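Local coordinates for uncharacterized peroxidase-related protein (Silicibacter sp., PDB 2PFX) that is uncharacterised but, as a peroxidase-related member of the AhpD-like carboxymuconolactone decarboxylase family, is probably an oxidoreductase that acts on peroxides, at residues A[121-132]-A[144-153]; A[21-29]-A[41-51]. All coordinates share one frame; numbering follows the deposited sequence.

In the fold
Contacts 1 and 2 lie on opposite sides of the chain's centre, about 36 Å apart between centres, and share no helix. Contact 1 joins two successive, nearly antiparallel helices, 121-136 and 142-150. It is partly buried: an apolar middle is flanked by a salt bridge at one end and by an arginine packed against a phenylalanine and an acetate-bound histidine at the other. Contact 2 sets helix 21-34 against helix 39-44, the turn after it and the start of helix 48-63. It is smaller but more buried, and no direct hydrogen bond or salt bridge crosses it, only one water. Both contacts also touch the second subunit of the six-chain assembly.

Contact 1. Residues A[121-132]-A[144-153]; sequences ARQRVMLDFAAK and DREVLRSHGF. With ACT (acetate ion), chain C.
Helices 121-136 and 142-150 pack as a nearly antiparallel hairpin; the axes of 121-132 and 144-150 come within 9.5 Å at 160°. In the middle, Val125 CG2 meets Leu148 CD2 and the His151 ring. Leu148 CD1 sits over the centre of the Phe129 ring, 3.5 Å from its centroid, in a CH-pi contact. Lys132 NZ makes a salt bridge to Asp144 OD2 at 3.1 Å, on the syn side but tilted out of the carboxylate plane; that oxygen also accepts from Glu141 N. A Schellman motif with Gly152 at C-prime ends helix 142-150 and brings in Phe153. Arg122 is extended, with CG anti to the backbone N (chi1 168°). Phe153 CE1 lies over one face of its guanidinium, toward the rim, 3.4 Å from Arg122 CZ, the planes 33° apart. Arg122 NE salt-bridges Glu72, and water 1 links NH1 to His151 O. An alanine here would remove the guanidinium that packs on Phe153 and is likely to leave Glu72 without this charged mate. His151 ND1 bonds the O of an acetate, probably from the crystallisation liquor, at 2.9 Å. Helix 155-178 closes the pair through Ile161 against Phe129 and Ile158 against Leu148, while helix 70-84 packs on 121-136.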
loop_
_atom_site.group_PDB
_atom_site.type_symbol
_atom_site.label_atom_id
_atom_site.label_comp_id
_atom_site.label_asym_id
_atom_site.label_seq_id
_atom_site.Cartn_x
_atom_site.Cartn_y
_atom_site.Cartn_z
ATOM N N ALA A 121 -5.131 -28.252 -4.028
ATOM C CA ALA A 121 -4.828 -27.442 -2.864
ATOM C C ALA A 121 -3.336 -27.373 -2.554
ATOM O O ALA A 121 -2.811 -26.325 -2.153
ATOM C CB ALA A 121 -5.565 -27.932 -1.622
ATOM N N ARG A 122 -2.668 -28.501 -2.745
ATOM C CA ARG A 122 -1.225 -28.548 -2.521
ATOM C C ARG A 122 -0.515 -27.451 -3.326
ATOM O O ARG A 122 0.276 -26.695 -2.757
ATOM C CB ARG A 122 -0.671 -29.914 -2.897
ATOM C CG ARG A 122 0.845 -30.034 -2.980
ATOM C CD ARG A 122 1.262 -31.147 -3.933
ATOM N NE ARG A 122 2.658 -31.105 -4.360
ATOM C CZ ARG A 122 3.685 -31.536 -3.628
ATOM N NH1 ARG A 122 3.468 -32.042 -2.418
ATOM N NH2 ARG A 122 4.935 -31.462 -4.092
ATOM N N GLN A 123 -0.824 -27.376 -4.615
ATOM C CA GLN A 123 -0.122 -26.383 -5.425
ATOM C C GLN A 123 -0.623 -25.001 -5.073
ATOM O O GLN A 123 0.152 -24.058 -5.074
ATOM C CB GLN A 123 -0.307 -26.690 -6.920
ATOM C CG GLN A 123 0.469 -27.933 -7.297
ATOM C CD GLN A 123 0.504 -28.258 -8.770
ATOM O OE1 GLN A 123 -0.367 -27.855 -9.533
ATOM N NE2 GLN A 123 1.546 -29.023 -9.109
ATOM N N ARG A 124 -1.925 -24.905 -4.775
ATOM C CA ARG A 124 -2.408 -23.551 -4.477
ATOM C C ARG A 124 -1.794 -23.027 -3.204
ATOM O O ARG A 124 -1.415 -21.850 -3.135
ATOM C CB ARG A 124 -3.937 -23.573 -4.381
ATOM C CG ARG A 124 -4.503 -22.234 -3.977
ATOM C CD ARG A 124 -4.035 -21.051 -4.864
ATOM N NE ARG A 124 -4.746 -19.872 -4.295
ATOM C CZ ARG A 124 -5.854 -19.338 -4.783
ATOM N NH1 ARG A 124 -6.490 -19.762 -5.866
ATOM N NH2 ARG A 124 -6.363 -18.298 -4.126
ATOM N N VAL A 125 -1.666 -23.815 -2.128
ATOM C CA VAL A 125 -1.105 -23.230 -0.904
ATOM C C VAL A 125 0.387 -22.959 -1.058
ATOM O O VAL A 125 0.929 -22.028 -0.464
ATOM C CB VAL A 125 -1.393 -24.090 0.331
ATOM C CG1 VAL A 125 -2.922 -24.238 0.449
ATOM C CG2 VAL A 125 -0.729 -25.455 0.307
HETATM N N MSE A 126 1.058 -23.756 -1.874
HETATM C CA MSE A 126 2.445 -23.504 -2.233
HETATM C C MSE A 126 2.597 -22.103 -2.827
HETATM O O MSE A 126 3.448 -21.304 -2.417
HETATM C CB MSE A 126 2.899 -24.585 -3.193
HETATM C CG MSE A 126 4.344 -24.445 -3.651
HETATM SE SE MSE A 126 4.750 -25.678 -5.059
HETATM C CE MSE A 126 3.723 -24.788 -6.396
ATOM N N LEU A 127 1.743 -21.788 -3.785
ATOM C CA LEU A 127 1.770 -20.455 -4.387
ATOM C C LEU A 127 1.303 -19.333 -3.472
ATOM O O LEU A 127 1.823 -18.217 -3.537
ATOM C CB LEU A 127 0.967 -20.447 -5.695
ATOM C CG LEU A 127 1.474 -21.411 -6.767
ATOM C CD1 LEU A 127 0.591 -21.378 -7.998
ATOM C CD2 LEU A 127 2.927 -21.121 -7.160
ATOM N N ASP A 128 0.327 -19.570 -2.611
ATOM C CA ASP A 128 -0.112 -18.565 -1.658
ATOM C C ASP A 128 1.003 -18.180 -0.682
ATOM O O ASP A 128 1.161 -17.013 -0.303
ATOM C CB ASP A 128 -1.294 -19.109 -0.868
ATOM C CG ASP A 128 -2.619 -19.172 -1.589
ATOM O OD1 ASP A 128 -2.765 -18.577 -2.678
ATOM O OD2 ASP A 128 -3.513 -19.843 -1.022
ATOM N N PHE A 129 1.773 -19.175 -0.250
ATOM C CA PHE A 129 2.922 -18.956 0.627
ATOM C C PHE A 129 4.007 -18.125 -0.075
ATOM O O PHE A 129 4.565 -17.180 0.474
ATOM C CB PHE A 129 3.454 -20.322 1.077
ATOM C CG PHE A 129 4.478 -20.288 2.210
ATOM C CD1 PHE A 129 4.081 -20.316 3.541
ATOM C CD2 PHE A 129 5.839 -20.242 1.953
ATOM C CE1 PHE A 129 5.018 -20.307 4.554
ATOM C CE2 PHE A 129 6.782 -20.207 2.956
ATOM C CZ PHE A 129 6.359 -20.210 4.270
ATOM N N ALA A 130 4.304 -18.493 -1.309
ATOM C CA ALA A 130 5.279 -17.740 -2.102
ATOM C C ALA A 130 4.821 -16.297 -2.240
ATOM O O ALA A 130 5.638 -15.380 -2.096
ATOM C CB ALA A 130 5.490 -18.396 -3.454
ATOM N N ALA A 131 3.542 -16.107 -2.502
ATOM C CA ALA A 131 2.926 -14.782 -2.636
ATOM C C ALA A 131 3.055 -13.978 -1.361
ATOM O O ALA A 131 3.437 -12.800 -1.368
ATOM C CB ALA A 131 1.451 -14.869 -3.033
ATOM N N LYS A 132 2.743 -14.617 -0.242
ATOM C CA LYS A 132 2.874 -13.935 1.033
ATOM C C LYS A 132 4.320 -13.605 1.381
ATOM O O LYS A 132 4.657 -12.571 1.990
ATOM C CB LYS A 132 2.229 -14.784 2.131
ATOM C CG LYS A 132 2.268 -14.032 3.474
ATOM C CD LYS A 132 1.563 -14.807 4.578
ATOM C CE LYS A 132 1.523 -13.949 5.841
ATOM N NZ LYS A 132 0.455 -14.457 6.739
ATOM N N ASP A 144 1.276 -20.374 9.054
ATOM C CA ASP A 144 1.461 -20.424 7.608
ATOM C C ASP A 144 2.266 -21.638 7.175
ATOM O O ASP A 144 2.015 -22.311 6.181
ATOM C CB ASP A 144 2.173 -19.160 7.129
ATOM C CG ASP A 144 1.345 -17.912 7.363
ATOM O OD1 ASP A 144 0.162 -17.916 6.982
ATOM O OD2 ASP A 144 1.815 -16.921 7.933
ATOM N N ARG A 145 3.307 -21.967 7.939
ATOM C CA ARG A 145 4.081 -23.168 7.653
ATOM C C ARG A 145 3.237 -24.422 7.893
ATOM O O ARG A 145 3.385 -25.427 7.199
ATOM C CB ARG A 145 5.362 -23.168 8.485
ATOM C CG ARG A 145 6.330 -22.077 8.022
ATOM C CD ARG A 145 7.703 -22.231 8.645
ATOM N NE ARG A 145 7.706 -22.043 10.090
ATOM C CZ ARG A 145 7.812 -20.870 10.691
ATOM N NH1 ARG A 145 7.933 -19.730 10.030
ATOM N NH2 ARG A 145 7.790 -20.816 12.014
ATOM N N GLU A 146 2.332 -24.377 8.864
ATOM C CA GLU A 146 1.526 -25.577 9.123
ATOM C C GLU A 146 0.527 -25.805 8.008
ATOM O O GLU A 146 0.140 -26.951 7.713
ATOM C CB GLU A 146 0.817 -25.466 10.474
ATOM C CG GLU A 146 0.175 -26.789 10.919
ATOM C CD GLU A 146 1.164 -27.922 11.059
ATOM O OE1 GLU A 146 2.294 -27.724 11.584
ATOM O OE2 GLU A 146 0.810 -29.047 10.626
ATOM N N VAL A 147 0.097 -24.719 7.372
ATOM C CA VAL A 147 -0.809 -24.898 6.227
ATOM C C VAL A 147 -0.128 -25.748 5.166
ATOM O O VAL A 147 -0.692 -26.660 4.563
ATOM C CB VAL A 147 -1.276 -23.575 5.614
ATOM C CG1 VAL A 147 -1.959 -23.801 4.282
ATOM C CG2 VAL A 147 -2.213 -22.869 6.597
ATOM N N LEU A 148 1.142 -25.460 4.910
ATOM C CA LEU A 148 1.900 -26.254 3.948
ATOM C C LEU A 148 2.007 -27.714 4.365
ATOM O O LEU A 148 1.862 -28.626 3.547
ATOM C CB LEU A 148 3.307 -25.671 3.762
ATOM C CG LEU A 148 3.312 -24.228 3.253
ATOM C CD1 LEU A 148 4.751 -23.725 3.218
ATOM C CD2 LEU A 148 2.637 -24.116 1.903
ATOM N N ARG A 149 2.296 -27.938 5.657
ATOM C CA ARG A 149 2.353 -29.322 6.125
ATOM C C ARG A 149 0.999 -30.030 6.025
ATOM O O ARG A 149 0.969 -31.240 5.781
ATOM C CB ARG A 149 2.822 -29.399 7.572
ATOM C CG ARG A 149 4.225 -28.828 7.765
ATOM C CD ARG A 149 4.844 -29.142 9.115
ATOM N NE ARG A 149 4.461 -28.191 10.141
ATOM C CZ ARG A 149 5.094 -27.152 10.630
ATOM N NH1 ARG A 149 6.295 -26.806 10.212
ATOM N NH2 ARG A 149 4.455 -26.472 11.570
ATOM N N SER A 150 -0.076 -29.273 6.190
ATOM C CA SER A 150 -1.424 -29.795 6.087
ATOM C C SER A 150 -1.803 -30.255 4.695
ATOM O O SER A 150 -2.791 -30.932 4.400
ATOM C CB SER A 150 -2.375 -28.673 6.552
ATOM O OG SER A 150 -3.466 -29.344 7.153
ATOM N N HIS A 151 -0.968 -29.886 3.721
ATOM C CA HIS A 151 -1.181 -30.351 2.366
ATOM C C HIS A 151 -0.005 -31.156 1.810
ATOM O O HIS A 151 0.085 -31.290 0.595
ATOM C CB HIS A 151 -1.483 -29.178 1.435
ATOM C CG HIS A 151 -2.774 -28.531 1.816
ATOM N ND1 HIS A 151 -3.986 -29.047 1.398
ATOM C CD2 HIS A 151 -3.038 -27.445 2.554
ATOM C CE1 HIS A 151 -4.939 -28.273 1.887
ATOM N NE2 HIS A 151 -4.399 -27.280 2.594
ATOM N N GLY A 152 0.813 -31.713 2.695
ATOM C CA GLY A 152 1.737 -32.755 2.358
ATOM C C GLY A 152 3.174 -32.324 2.208
ATOM O O GLY A 152 4.001 -33.199 1.923
ATOM N N PHE A 153 3.481 -31.036 2.409
ATOM C CA PHE A 153 4.880 -30.613 2.386
ATOM C C PHE A 153 5.572 -30.871 3.719
ATOM O O PHE A 153 5.046 -30.533 4.780
ATOM C CB PHE A 153 4.993 -29.121 2.060
ATOM C CG PHE A 153 4.452 -28.784 0.683
ATOM C CD1 PHE A 153 5.152 -29.185 -0.448
ATOM C CD2 PHE A 153 3.273 -28.094 0.530
ATOM C CE1 PHE A 153 4.682 -28.870 -1.717
ATOM C CE2 PHE A 153 2.807 -27.750 -0.724
ATOM C CZ PHE A 153 3.519 -28.134 -1.845
HETATM C C ACT C . -3.272 -32.597 0.400
HETATM O O ACT C . -3.797 -31.595 -0.071
HETATM O OXT ACT C . -3.286 -32.812 1.598
HETATM C CH3 ACT C . -2.588 -33.560 -0.501
HETATM O O HOH W 1 1.305 -33.142 -1.360
#

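Contact 2. Residues A[21-29]-A[41-51]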
loop_
_atom_site.group_PDB
_atom_site.type_symbol
_atom_site.label_atom_id
_atom_site.label_comp_id
_atom_site.label_asym_id
_atom_site.label_seq_id
_atom_site.Cartn_x
_atom_site.Cartn_y
_atom_site.Cartn_z
ATOM N N ASP A 21 37.608 -19.146 -23.237
ATOM C CA ASP A 21 37.240 -20.411 -23.842
ATOM C C ASP A 21 36.186 -21.148 -23.022
ATOM O O ASP A 21 35.244 -21.671 -23.620
ATOM C CB ASP A 21 38.487 -21.271 -23.958
ATOM C CG ASP A 21 39.365 -20.978 -25.141
ATOM O OD1 ASP A 21 39.087 -20.051 -25.922
ATOM O OD2 ASP A 21 40.357 -21.722 -25.295
ATOM N N GLU A 22 36.346 -21.203 -21.703
ATOM C CA GLU A 22 35.356 -21.930 -20.898
ATOM C C GLU A 22 33.962 -21.346 -20.954
ATOM O O GLU A 22 32.947 -22.057 -20.845
ATOM C CB GLU A 22 35.848 -22.000 -19.444
ATOM C CG GLU A 22 36.952 -23.021 -19.257
ATOM C CD GLU A 22 36.675 -24.400 -19.812
ATOM O OE1 GLU A 22 35.837 -25.147 -19.270
ATOM O OE2 GLU A 22 37.306 -24.762 -20.828
ATOM N N THR A 23 33.847 -20.036 -21.114
ATOM C CA THR A 23 32.515 -19.424 -21.205
ATOM C C THR A 23 31.896 -19.620 -22.578
ATOM O O THR A 23 30.703 -19.866 -22.741
ATOM C CB THR A 23 32.612 -17.925 -20.870
ATOM O OG1 THR A 23 33.237 -17.752 -19.583
ATOM C CG2 THR A 23 31.195 -17.361 -20.849
ATOM N N GLN A 24 32.734 -19.512 -23.606
ATOM C CA GLN A 24 32.359 -19.852 -24.964
ATOM C C GLN A 24 31.794 -21.271 -25.086
ATOM O O GLN A 24 30.765 -21.478 -25.714
ATOM C CB GLN A 24 33.582 -19.731 -25.896
ATOM C CG GLN A 24 33.246 -20.100 -27.347
ATOM C CD GLN A 24 32.043 -19.288 -27.812
ATOM O OE1 GLN A 24 32.143 -18.060 -27.801
ATOM N NE2 GLN A 24 30.967 -19.972 -28.172
ATOM N N LYS A 25 32.530 -22.205 -24.502
ATOM C CA LYS A 25 32.144 -23.608 -24.453
ATOM C C LYS A 25 30.797 -23.797 -23.760
ATOM O O LYS A 25 29.913 -24.533 -24.198
ATOM C CB LYS A 25 33.203 -24.422 -23.709
ATOM C CG LYS A 25 34.313 -24.993 -24.563
ATOM C CD LYS A 25 35.441 -25.561 -23.725
ATOM C CE LYS A 25 34.955 -26.808 -22.994
ATOM N NZ LYS A 25 36.064 -27.456 -22.254
ATOM N N TYR A 26 30.634 -23.105 -22.643
ATOM C CA TYR A 26 29.422 -23.219 -21.840
ATOM C C TYR A 26 28.241 -22.741 -22.661
ATOM O O TYR A 26 27.147 -23.287 -22.732
ATOM C CB TYR A 26 29.561 -22.417 -20.546
ATOM C CG TYR A 26 28.303 -22.415 -19.699
ATOM C CD1 TYR A 26 27.824 -23.580 -19.112
ATOM C CD2 TYR A 26 27.599 -21.238 -19.480
ATOM C CE1 TYR A 26 26.680 -23.582 -18.339
ATOM C CE2 TYR A 26 26.455 -21.223 -18.714
ATOM C CZ TYR A 26 26.003 -22.395 -18.146
ATOM O OH TYR A 26 24.857 -22.362 -17.380
ATOM N N PHE A 27 28.469 -21.635 -23.354
ATOM C CA PHE A 27 27.403 -21.085 -24.169
ATOM C C PHE A 27 27.073 -21.987 -25.334
ATOM O O PHE A 27 25.918 -22.017 -25.768
ATOM C CB PHE A 27 27.818 -19.685 -24.623
ATOM C CG PHE A 27 27.634 -18.610 -23.553
ATOM C CD1 PHE A 27 27.258 -18.873 -22.255
ATOM C CD2 PHE A 27 27.866 -17.291 -23.920
ATOM C CE1 PHE A 27 27.093 -17.884 -21.315
ATOM C CE2 PHE A 27 27.686 -16.278 -22.994
ATOM C CZ PHE A 27 27.295 -16.584 -21.713
ATOM N N GLU A 28 28.055 -22.715 -25.845
ATOM C CA GLU A 28 27.701 -23.667 -26.906
ATOM C C GLU A 28 26.753 -24.732 -26.382
ATOM O O GLU A 28 25.816 -25.211 -27.019
ATOM C CB GLU A 28 28.994 -24.278 -27.453
ATOM C CG GLU A 28 29.727 -23.312 -28.364
ATOM C CD GLU A 28 31.217 -23.517 -28.433
ATOM O OE1 GLU A 28 31.742 -24.473 -27.833
ATOM O OE2 GLU A 28 31.837 -22.682 -29.123
ATOM N N ILE A 29 27.039 -25.101 -25.136
ATOM C CA ILE A 29 26.217 -26.130 -24.502
ATOM C C ILE A 29 24.801 -25.637 -24.273
ATOM O O ILE A 29 23.798 -26.314 -24.551
ATOM C CB ILE A 29 26.919 -26.574 -23.202
ATOM C CG1 ILE A 29 28.227 -27.324 -23.363
ATOM C CG2 ILE A 29 25.939 -27.398 -22.386
ATOM C CD1 ILE A 29 28.282 -28.785 -23.704
ATOM N N LEU A 41 22.276 -15.082 -18.667
ATOM C CA LEU A 41 23.632 -15.610 -18.597
ATOM C C LEU A 41 24.629 -14.670 -19.272
ATOM O O LEU A 41 25.728 -14.498 -18.756
ATOM C CB LEU A 41 23.707 -16.996 -19.224
ATOM C CG LEU A 41 22.826 -18.054 -18.571
ATOM C CD1 LEU A 41 22.929 -19.336 -19.383
ATOM C CD2 LEU A 41 23.200 -18.227 -17.105
ATOM N N LYS A 42 24.233 -14.076 -20.386
ATOM C CA LYS A 42 25.128 -13.095 -21.026
ATOM C C LYS A 42 25.376 -11.930 -20.094
ATOM O O LYS A 42 26.445 -11.308 -20.126
ATOM C CB LYS A 42 24.548 -12.634 -22.356
ATOM C CG LYS A 42 24.243 -13.762 -23.334
ATOM C CD LYS A 42 23.644 -13.254 -24.642
ATOM C CE LYS A 42 23.863 -14.271 -25.755
ATOM N NZ LYS A 42 22.883 -14.068 -26.854
ATOM N N ALA A 43 24.400 -11.638 -19.243
ATOM C CA ALA A 43 24.524 -10.515 -18.327
ATOM C C ALA A 43 25.618 -10.762 -17.298
ATOM O O ALA A 43 26.377 -9.847 -16.974
ATOM C CB ALA A 43 23.176 -10.206 -17.658
ATOM N N TYR A 44 25.685 -11.996 -16.799
ATOM C CA TYR A 44 26.678 -12.340 -15.794
ATOM C C TYR A 44 28.023 -12.712 -16.392
ATOM O O TYR A 44 29.025 -12.762 -15.664
ATOM C CB TYR A 44 26.196 -13.515 -14.923
ATOM C CG TYR A 44 25.207 -13.056 -13.871
ATOM C CD1 TYR A 44 23.855 -13.009 -14.165
ATOM C CD2 TYR A 44 25.625 -12.661 -12.611
ATOM C CE1 TYR A 44 22.953 -12.581 -13.208
ATOM C CE2 TYR A 44 24.733 -12.242 -11.647
ATOM C CZ TYR A 44 23.399 -12.208 -11.959
ATOM O OH TYR A 44 22.494 -11.793 -11.016
ATOM N N ALA A 45 28.008 -12.965 -17.696
ATOM C CA ALA A 45 29.192 -13.477 -18.381
ATOM C C ALA A 45 30.363 -12.519 -18.494
ATOM O O ALA A 45 31.440 -12.922 -18.961
ATOM C CB ALA A 45 28.775 -13.984 -19.762
ATOM N N PHE A 46 30.255 -11.268 -18.080
ATOM C CA PHE A 46 31.441 -10.417 -18.062
ATOM C C PHE A 46 32.461 -10.867 -17.030
ATOM O O PHE A 46 33.634 -10.482 -17.061
ATOM C CB PHE A 46 31.064 -8.947 -17.804
ATOM C CG PHE A 46 30.599 -8.647 -16.392
ATOM C CD1 PHE A 46 29.264 -8.854 -16.074
ATOM C CD2 PHE A 46 31.459 -8.165 -15.425
ATOM C CE1 PHE A 46 28.812 -8.589 -14.798
ATOM C CE2 PHE A 46 31.012 -7.912 -14.138
ATOM C CZ PHE A 46 29.681 -8.133 -13.830
ATOM N N ASN A 47 32.020 -11.699 -16.084
ATOM C CA ASN A 47 32.912 -12.189 -15.028
ATOM C C ASN A 47 32.584 -13.646 -14.715
ATOM O O ASN A 47 31.494 -13.955 -14.225
ATOM C CB ASN A 47 32.743 -11.312 -13.805
ATOM C CG ASN A 47 33.606 -11.699 -12.631
ATOM O OD1 ASN A 47 33.625 -12.867 -12.238
ATOM N ND2 ASN A 47 34.285 -10.706 -12.074
ATOM N N VAL A 48 33.490 -14.579 -15.014
ATOM C CA VAL A 48 33.047 -15.971 -14.942
ATOM C C VAL A 48 32.757 -16.424 -13.517
ATOM O O VAL A 48 31.985 -17.334 -13.261
ATOM C CB VAL A 48 34.074 -16.862 -15.673
ATOM C CG1 VAL A 48 35.464 -16.811 -15.059
ATOM C CG2 VAL A 48 33.483 -18.262 -15.726
ATOM N N GLU A 49 33.397 -15.803 -12.535
ATOM C CA GLU A 49 33.137 -16.119 -11.140
ATOM C C GLU A 49 31.688 -15.800 -10.788
ATOM O O GLU A 49 31.003 -16.531 -10.083
ATOM C CB GLU A 49 34.030 -15.328 -10.205
ATOM C CG GLU A 49 35.457 -15.807 -10.052
ATOM C CD GLU A 49 36.094 -16.292 -11.344
ATOM O OE1 GLU A 49 35.683 -17.374 -11.815
ATOM O OE2 GLU A 49 36.988 -15.601 -11.882
ATOM N N LYS A 50 31.220 -14.661 -11.286
ATOM C CA LYS A 50 29.847 -14.263 -11.049
ATOM C C LYS A 50 28.881 -15.191 -11.753
ATOM O O LYS A 50 27.865 -15.609 -11.197
ATOM C CB LYS A 50 29.673 -12.810 -11.502
ATOM C CG LYS A 50 30.511 -11.840 -10.657
ATOM C CD LYS A 50 30.056 -10.402 -10.811
ATOM C CE LYS A 50 30.899 -9.474 -9.935
ATOM N NZ LYS A 50 30.576 -9.625 -8.486
ATOM N N LEU A 51 29.191 -15.550 -12.981
ATOM C CA LEU A 51 28.353 -16.473 -13.760
ATOM C C LEU A 51 28.273 -17.829 -13.085
ATOM O O LEU A 51 27.260 -18.507 -12.986
ATOM C CB LEU A 51 28.949 -16.633 -15.156
ATOM C CG LEU A 51 28.320 -17.684 -16.072
ATOM C CD1 LEU A 51 26.884 -17.306 -16.424
ATOM C CD2 LEU A 51 29.180 -17.854 -17.306
HETATM O O HOH W 2 33.328 -15.224 -18.616
#
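Phe27 points the end of its ring at helix 39-44 and the turn that follows it. Its CZ touches Ala45 CB at 3.6 Å and lies 3.9 Å from Leu41 O, which sits at the ring edge, near its plane. The ring gets there because CG is anti to the carbonyl carbon (chi1 -79°), and a chi2 of 6° sets how it is turned. Within its own helix, Thr23 CG2 lies over one face of the ring, toward the rim. The Phe27 and Leu41 side chains run alongside one another, pointing opposite ways, with CE1 of Phe27 4.1 Å from CB of Leu41. Tyr26 swings the other way, CG opposite the backbone N at chi1 176°. Its CE2 is 4.1 Å from Leu41 CD1, and the two side chains meet at about a right angle. Leu51 CD2 approaches the same tyrosine ring and also touches Thr23 CG2. Thr23 thus divides its branches: the methyl faces Leu51, while OG1 lies 3.9 Å from Val48 CG2. OG1 is also 2.7 Å from water 2, which donates to Ala45 O at 3.0 Å. The turn from Tyr44 to Asn47 is type I. Asn47 N-caps helix 48-63, its OD1 accepting from Lys50 N at 3.1 Å, the donor lying above the plane of the Asn47 side-chain carbonyl. Met15 also packs on Ala45, and Leu19 on Phe27. The chemistry implies apolar packing of helix 21-34 on the 41-51 corner, with a single water serving both the threonine hydroxyl and a carbonyl of the turn.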